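Local coordinates for 3-dehydroshikimate dehydratase (Pseudomonas putida, PDB 5HMQ), which converts 3-dehydroshikimate to protocatechuate by loss of water, using a divalent metal, in the degradation of quinate and shikimate, at residues I443-L448 and F599-Q604; L586-T591 and A614-V619. All blocks are in the same frame, centred on the assembly; numbering follows the deposited sequence.

Interaction 1 of 2, residues I443-L448 and F599-Q604; sequences IDHMAL and FFEIIQ. With MG (magnesium ion), chain L.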
loop_
_atom_site.group_PDB
_atom_site.type_symbol
_atom_site.label_atom_id
_atom_site.label_comp_id
_atom_site.label_asym_id
_atom_site.label_seq_id
_atom_site.Cartn_x
_atom_site.Cartn_y
_atom_site.Cartn_z
ATOM N N ILE C 443 3.312 6.997 -31.596
ATOM C CA ILE C 443 3.234 7.185 -30.153
ATOM C C ILE C 443 4.610 7.597 -29.649
ATOM O O ILE C 443 5.582 6.842 -29.765
ATOM C CB ILE C 443 2.737 5.911 -29.460
ATOM C CG1 ILE C 443 1.298 5.612 -29.887
ATOM C CG2 ILE C 443 2.855 6.041 -27.951
ATOM C CD1 ILE C 443 0.822 4.226 -29.514
ATOM N N ASP C 444 4.698 8.801 -29.090
ATOM C CA ASP C 444 5.969 9.305 -28.593
ATOM C C ASP C 444 6.241 8.846 -27.166
ATOM O O ASP C 444 7.353 8.413 -26.854
ATOM C CB ASP C 444 5.999 10.831 -28.671
ATOM C CG ASP C 444 7.257 11.413 -28.065
ATOM O OD1 ASP C 444 8.273 11.520 -28.781
ATOM O OD2 ASP C 444 7.229 11.764 -26.866
ATOM N N HIS C 445 5.241 8.941 -26.293
ATOM C CA HIS C 445 5.389 8.444 -24.934
ATOM C C HIS C 445 4.010 8.170 -24.358
ATOM O O HIS C 445 2.994 8.663 -24.857
ATOM C CB HIS C 445 6.169 9.422 -24.043
ATOM C CG HIS C 445 5.518 10.761 -23.883
ATOM N ND1 HIS C 445 5.867 11.854 -24.644
ATOM C CD2 HIS C 445 4.555 11.188 -23.030
ATOM C CE1 HIS C 445 5.143 12.896 -24.275
ATOM N NE2 HIS C 445 4.338 12.517 -23.298
HETATM N N MSE C 446 3.992 7.365 -23.303
HETATM C CA MSE C 446 2.754 7.021 -22.627
HETATM C C MSE C 446 2.989 6.966 -21.125
HETATM O O MSE C 446 3.851 6.226 -20.645
HETATM C CB MSE C 446 2.209 5.692 -23.143
HETATM C CG MSE C 446 0.842 5.337 -22.590
HETATM SE SE MSE C 446 0.029 3.811 -23.492
HETATM C CE MSE C 446 1.374 2.456 -23.071
ATOM N N ALA C 447 2.225 7.766 -20.389
ATOM C CA ALA C 447 2.394 7.904 -18.951
ATOM C C ALA C 447 1.441 6.981 -18.206
ATOM O O ALA C 447 0.295 6.785 -18.623
ATOM C CB ALA C 447 2.164 9.351 -18.508
ATOM N N LEU C 448 1.925 6.413 -17.104
ATOM C CA LEU C 448 1.103 5.602 -16.222
ATOM C C LEU C 448 0.921 6.315 -14.889
ATOM O O LEU C 448 1.850 6.955 -14.384
ATOM C CB LEU C 448 1.738 4.227 -15.987
ATOM C CG LEU C 448 2.125 3.390 -17.203
ATOM C CD1 LEU C 448 2.665 2.028 -16.751
ATOM C CD2 LEU C 448 0.973 3.252 -18.204
ATOM N N PHE C 599 -6.198 11.110 -20.791
ATOM C CA PHE C 599 -6.347 12.135 -21.810
ATOM C C PHE C 599 -5.286 11.916 -22.879
ATOM O O PHE C 599 -4.431 11.037 -22.765
ATOM C CB PHE C 599 -6.246 13.549 -21.210
ATOM C CG PHE C 599 -4.962 13.815 -20.470
ATOM C CD1 PHE C 599 -4.833 13.479 -19.131
ATOM C CD2 PHE C 599 -3.898 14.440 -21.103
ATOM C CE1 PHE C 599 -3.659 13.734 -18.443
ATOM C CE2 PHE C 599 -2.723 14.703 -20.420
ATOM C CZ PHE C 599 -2.603 14.348 -19.090
ATOM N N PHE C 600 -5.355 12.715 -23.938
ATOM C CA PHE C 600 -4.425 12.591 -25.047
ATOM C C PHE C 600 -3.589 13.855 -25.174
ATOM O O PHE C 600 -3.958 14.928 -24.687
ATOM C CB PHE C 600 -5.158 12.309 -26.362
ATOM C CG PHE C 600 -5.859 10.982 -26.387
ATOM C CD1 PHE C 600 -7.178 10.875 -25.985
ATOM C CD2 PHE C 600 -5.195 9.842 -26.805
ATOM C CE1 PHE C 600 -7.825 9.654 -26.006
ATOM C CE2 PHE C 600 -5.838 8.617 -26.827
ATOM C CZ PHE C 600 -7.155 8.524 -26.426
ATOM N N GLU C 601 -2.445 13.711 -25.840
ATOM C CA GLU C 601 -1.506 14.800 -26.040
ATOM C C GLU C 601 -0.972 14.735 -27.460
ATOM O O GLU C 601 -0.673 13.651 -27.969
ATOM C CB GLU C 601 -0.346 14.731 -25.035
ATOM C CG GLU C 601 0.723 15.793 -25.240
ATOM C CD GLU C 601 1.885 15.648 -24.276
ATOM O OE1 GLU C 601 1.983 14.591 -23.617
ATOM O OE2 GLU C 601 2.703 16.589 -24.177
ATOM N N ILE C 602 -0.872 15.898 -28.101
ATOM C CA ILE C 602 -0.265 16.043 -29.419
ATOM C C ILE C 602 0.946 16.949 -29.275
ATOM O O ILE C 602 0.835 18.049 -28.722
ATOM C CB ILE C 602 -1.259 16.617 -30.445
ATOM C CG1 ILE C 602 -2.482 15.709 -30.574
ATOM C CG2 ILE C 602 -0.576 16.841 -31.786
ATOM C CD1 ILE C 602 -3.625 16.324 -31.351
ATOM N N ILE C 603 2.100 16.488 -29.760
ATOM C CA ILE C 603 3.356 17.204 -29.584
ATOM C C ILE C 603 4.039 17.398 -30.932
ATOM O O ILE C 603 3.815 16.655 -31.889
ATOM C CB ILE C 603 4.317 16.484 -28.611
ATOM C CG1 ILE C 603 4.902 15.233 -29.265
ATOM C CG2 ILE C 603 3.613 16.122 -27.321
ATOM C CD1 ILE C 603 6.129 14.700 -28.564
ATOM N N GLN C 604 4.879 18.430 -30.990
ATOM C CA GLN C 604 5.829 18.632 -32.077
ATOM C C GLN C 604 7.194 18.900 -31.464
ATOM O O GLN C 604 7.355 19.860 -30.704
ATOM C CB GLN C 604 5.410 19.793 -32.983
ATOM C CG GLN C 604 6.342 20.012 -34.166
ATOM C CD GLN C 604 6.091 21.334 -34.868
ATOM O OE1 GLN C 604 4.977 21.859 -34.848
ATOM N NE2 GLN C 604 7.127 21.879 -35.491
HETATM MG MG MG L . 3.408 13.954 -21.937
HETATM O O HOH W 1 4.718 15.406 -22.622
HETATM O O HOH W 2 4.846 13.300 -20.167
HETATM O O HOH W 3 2.739 15.364 -20.575
#
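His445 and Glu601 meet through a magnesium ion, a clear case of two strands joined by a shared metal. His445 NE2 binds the magnesium at 2.2 Å and Glu601 OE1 at 2.3 Å; His523, from strand 520-528 between the two, completes the two-His, one-carboxylate triad of the vicinal oxygen chelate fold, and three waters fill the remaining sites. This site lies in the dioxygenase-like C-terminal domain, which shows neither hydroxyphenylpyruvate nor protocatechuate dioxygenase activity; the dehydratase metal sits in the TIM barrel. The imidazole and carboxylate planes stand 78° apart. An extended chain, with CG anti to the backbone N (chi1 176°), carries the carboxylate to the metal.

Hydrogen bonds position both ligands. On the ring side away from the metal, His445 ND1 donates to Asp444 OD2 at 2.6 Å, on its anti lone pair; Asp444 also salt-bridges Arg605. Within the first shell, water 1 donates to Glu601 OE2 at 2.8 Å, which is also hydrogen-bonded to His588 ND1 of neighbouring strand 585-590.

The remaining contact is van der Waals: the Ile603 CD1 methyl packs against the Asp444 carboxylate, 3.5 Å from its CG.

With ND1 given to Asp444, NE2 is left for the metal, and the carboxylate probably makes the imidazole a stronger electron donor.

Interaction 2 of 2, residues L586-T591 and A614-V619; sequences LFHVYT and AANVAV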
loop_
_atom_site.group_PDB
_atom_site.type_symbol
_atom_site.label_atom_id
_atom_site.label_comp_id
_atom_site.label_asym_id
_atom_site.label_seq_id
_atom_site.Cartn_x
_atom_site.Cartn_y
_atom_site.Cartn_z
ATOM N N LEU C 586 9.534 22.663 -27.872
ATOM C CA LEU C 586 8.399 21.757 -27.796
ATOM C C LEU C 586 7.108 22.543 -27.963
ATOM O O LEU C 586 6.917 23.579 -27.316
ATOM C CB LEU C 586 8.379 21.000 -26.465
ATOM C CG LEU C 586 7.210 20.029 -26.269
ATOM C CD1 LEU C 586 7.316 18.862 -27.241
ATOM C CD2 LEU C 586 7.136 19.534 -24.834
ATOM N N PHE C 587 6.230 22.045 -28.826
ATOM C CA PHE C 587 4.879 22.565 -28.994
ATOM C C PHE C 587 3.920 21.412 -28.753
ATOM O O PHE C 587 3.964 20.408 -29.471
ATOM C CB PHE C 587 4.673 23.153 -30.391
ATOM C CG PHE C 587 5.727 24.141 -30.802
ATOM C CD1 PHE C 587 5.673 25.453 -30.366
ATOM C CD2 PHE C 587 6.776 23.754 -31.619
ATOM C CE1 PHE C 587 6.641 26.367 -30.746
ATOM C CE2 PHE C 587 7.748 24.663 -31.999
ATOM C CZ PHE C 587 7.680 25.969 -31.562
ATOM N N HIS C 588 3.064 21.547 -27.745
ATOM C CA HIS C 588 2.180 20.452 -27.388
ATOM C C HIS C 588 0.866 20.996 -26.848
ATOM O O HIS C 588 0.806 22.105 -26.310
ATOM C CB HIS C 588 2.842 19.507 -26.371
ATOM C CG HIS C 588 3.253 20.167 -25.089
ATOM N ND1 HIS C 588 3.120 19.552 -23.863
ATOM C CD2 HIS C 588 3.806 21.379 -24.843
ATOM C CE1 HIS C 588 3.567 20.356 -22.916
ATOM N NE2 HIS C 588 3.988 21.473 -23.483
ATOM N N VAL C 589 -0.192 20.199 -27.018
ATOM C CA VAL C 589 -1.523 20.507 -26.515
ATOM C C VAL C 589 -2.091 19.259 -25.852
ATOM O O VAL C 589 -1.665 18.134 -26.122
ATOM C CB VAL C 589 -2.478 21.001 -27.623
ATOM C CG1 VAL C 589 -1.991 22.318 -28.202
ATOM C CG2 VAL C 589 -2.622 19.946 -28.712
ATOM N N TYR C 590 -3.067 19.473 -24.975
ATOM C CA TYR C 590 -3.721 18.389 -24.259
ATOM C C TYR C 590 -5.223 18.416 -24.505
ATOM O O TYR C 590 -5.822 19.481 -24.681
ATOM C CB TYR C 590 -3.453 18.475 -22.751
ATOM C CG TYR C 590 -1.995 18.361 -22.366
ATOM C CD1 TYR C 590 -1.369 17.124 -22.315
ATOM C CD2 TYR C 590 -1.250 19.486 -22.040
ATOM C CE1 TYR C 590 -0.043 17.007 -21.956
ATOM C CE2 TYR C 590 0.084 19.378 -21.680
ATOM C CZ TYR C 590 0.679 18.134 -21.641
ATOM O OH TYR C 590 2.003 18.011 -21.285
ATOM N N THR C 591 -5.825 17.231 -24.515
ATOM C CA THR C 591 -7.272 17.107 -24.492
ATOM C C THR C 591 -7.763 16.998 -23.052
ATOM O O THR C 591 -6.992 16.756 -22.122
ATOM C CB THR C 591 -7.733 15.884 -25.289
ATOM O OG1 THR C 591 -7.504 14.698 -24.517
ATOM C CG2 THR C 591 -6.973 15.778 -26.596
ATOM N N ALA C 614 7.477 19.311 -18.866
ATOM C CA ALA C 614 6.964 19.240 -17.503
ATOM C C ALA C 614 6.738 20.616 -16.894
ATOM O O ALA C 614 5.964 20.736 -15.937
ATOM C CB ALA C 614 7.919 18.430 -16.624
ATOM N N ALA C 615 7.394 21.654 -17.422
ATOM C CA ALA C 615 7.213 23.001 -16.895
ATOM C C ALA C 615 5.779 23.496 -17.037
ATOM O O ALA C 615 5.400 24.458 -16.361
ATOM C CB ALA C 615 8.169 23.970 -17.592
ATOM N N ASN C 616 4.975 22.865 -17.891
ATOM C CA ASN C 616 3.607 23.293 -18.148
ATOM C C ASN C 616 2.572 22.440 -17.424
ATOM O O ASN C 616 1.374 22.592 -17.684
ATOM C CB ASN C 616 3.322 23.285 -19.653
ATOM C CG ASN C 616 4.146 24.308 -20.413
ATOM O OD1 ASN C 616 4.360 25.426 -19.942
ATOM N ND2 ASN C 616 4.616 23.927 -21.597
ATOM N N VAL C 617 3.001 21.552 -16.523
ATOM C CA VAL C 617 2.052 20.665 -15.853
ATOM C C VAL C 617 1.105 21.466 -14.967
ATOM O O VAL C 617 -0.102 21.195 -14.925
ATOM C CB VAL C 617 2.803 19.578 -15.059
ATOM C CG1 VAL C 617 2.081 19.259 -13.756
ATOM C CG2 VAL C 617 2.945 18.319 -15.902
ATOM N N ALA C 618 1.629 22.472 -14.260
ATOM C CA ALA C 618 0.776 23.307 -13.421
ATOM C C ALA C 618 -0.277 24.019 -14.257
ATOM O O ALA C 618 -1.427 24.172 -13.828
ATOM C CB ALA C 618 1.625 24.314 -12.647
ATOM N N VAL C 619 0.101 24.459 -15.458
ATOM C CA VAL C 619 -0.843 25.146 -16.332
ATOM C C VAL C 619 -1.900 24.172 -16.836
ATOM O O VAL C 619 -3.086 24.512 -16.928
ATOM C CB VAL C 619 -0.085 25.823 -17.491
ATOM C CG1 VAL C 619 -1.049 26.293 -18.572
ATOM C CG2 VAL C 619 0.764 26.975 -16.971
#
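Segment 586-591, on strand 585-590, faces the 3-10 turn 614-616 and the helix beginning at Val617, and the two backbones stay well apart, His588 CA lying 9.8 Å from Asn616 CA. The strand belongs to the mixed sheet of the second vicinal oxygen chelate domain, so the contact joins the metal-bearing sheet to the start of the C-terminal helix.

Side chains alone span the gap. With CG between the backbone N and the carbonyl carbon (chi1 59°), the His588 ring turns toward 614-619 and presents NE2 to Asn616. Asn616 ND2 donates to His588 NE2 at 3.2 Å with an N-H...N angle of 156°. The bond lies near both planes, although ring and amide are tilted 32° from each other. Because NE2 accepts here, ND1 can carry the proton for its bond to Glu601 OE2, and the imidazole thus serves as a second-shell link between the magnesium ligand and the amide. Asn616 is gripped in turn: its ND2 also bonds Tyr577 O, and its OD1 bonds Tyr552 OH, which together should fix the amide rotation. This residue occupies the N-cap position, yet its side chain makes no capping bond and is spent on these partners instead.

The His588 ring is bordered within the strand as well. Tyr590 OH sits at its edge, in plane, and Leu586 CD2 rests over the ring centre, 3.8 Å above one face.

In the fold
From the N-terminal TIM barrel the chain runs through the first vicinal oxygen chelate unit to strand 440-450, where interaction 1 opens. Its loop closes 150 residues later on strand 599-606. Interaction 2 starts inside that span, at 586-591, and closes beyond it at 614-619 after only 22 intervening residues, so the two contacts cross rather than nest. Their centres lie 11 Å apart, and strands 585-590 and 599-606 are antiparallel neighbours in one sheet, zipped by probable bonds from Gln604 N to Phe587 O and from Val589 N to Ile602 O. Interaction 1 ties strand 440-450 to strand 599-606 across strand 520-528, and interaction 2 joins the neighbouring strand 585-590 to the start of helix 617-625.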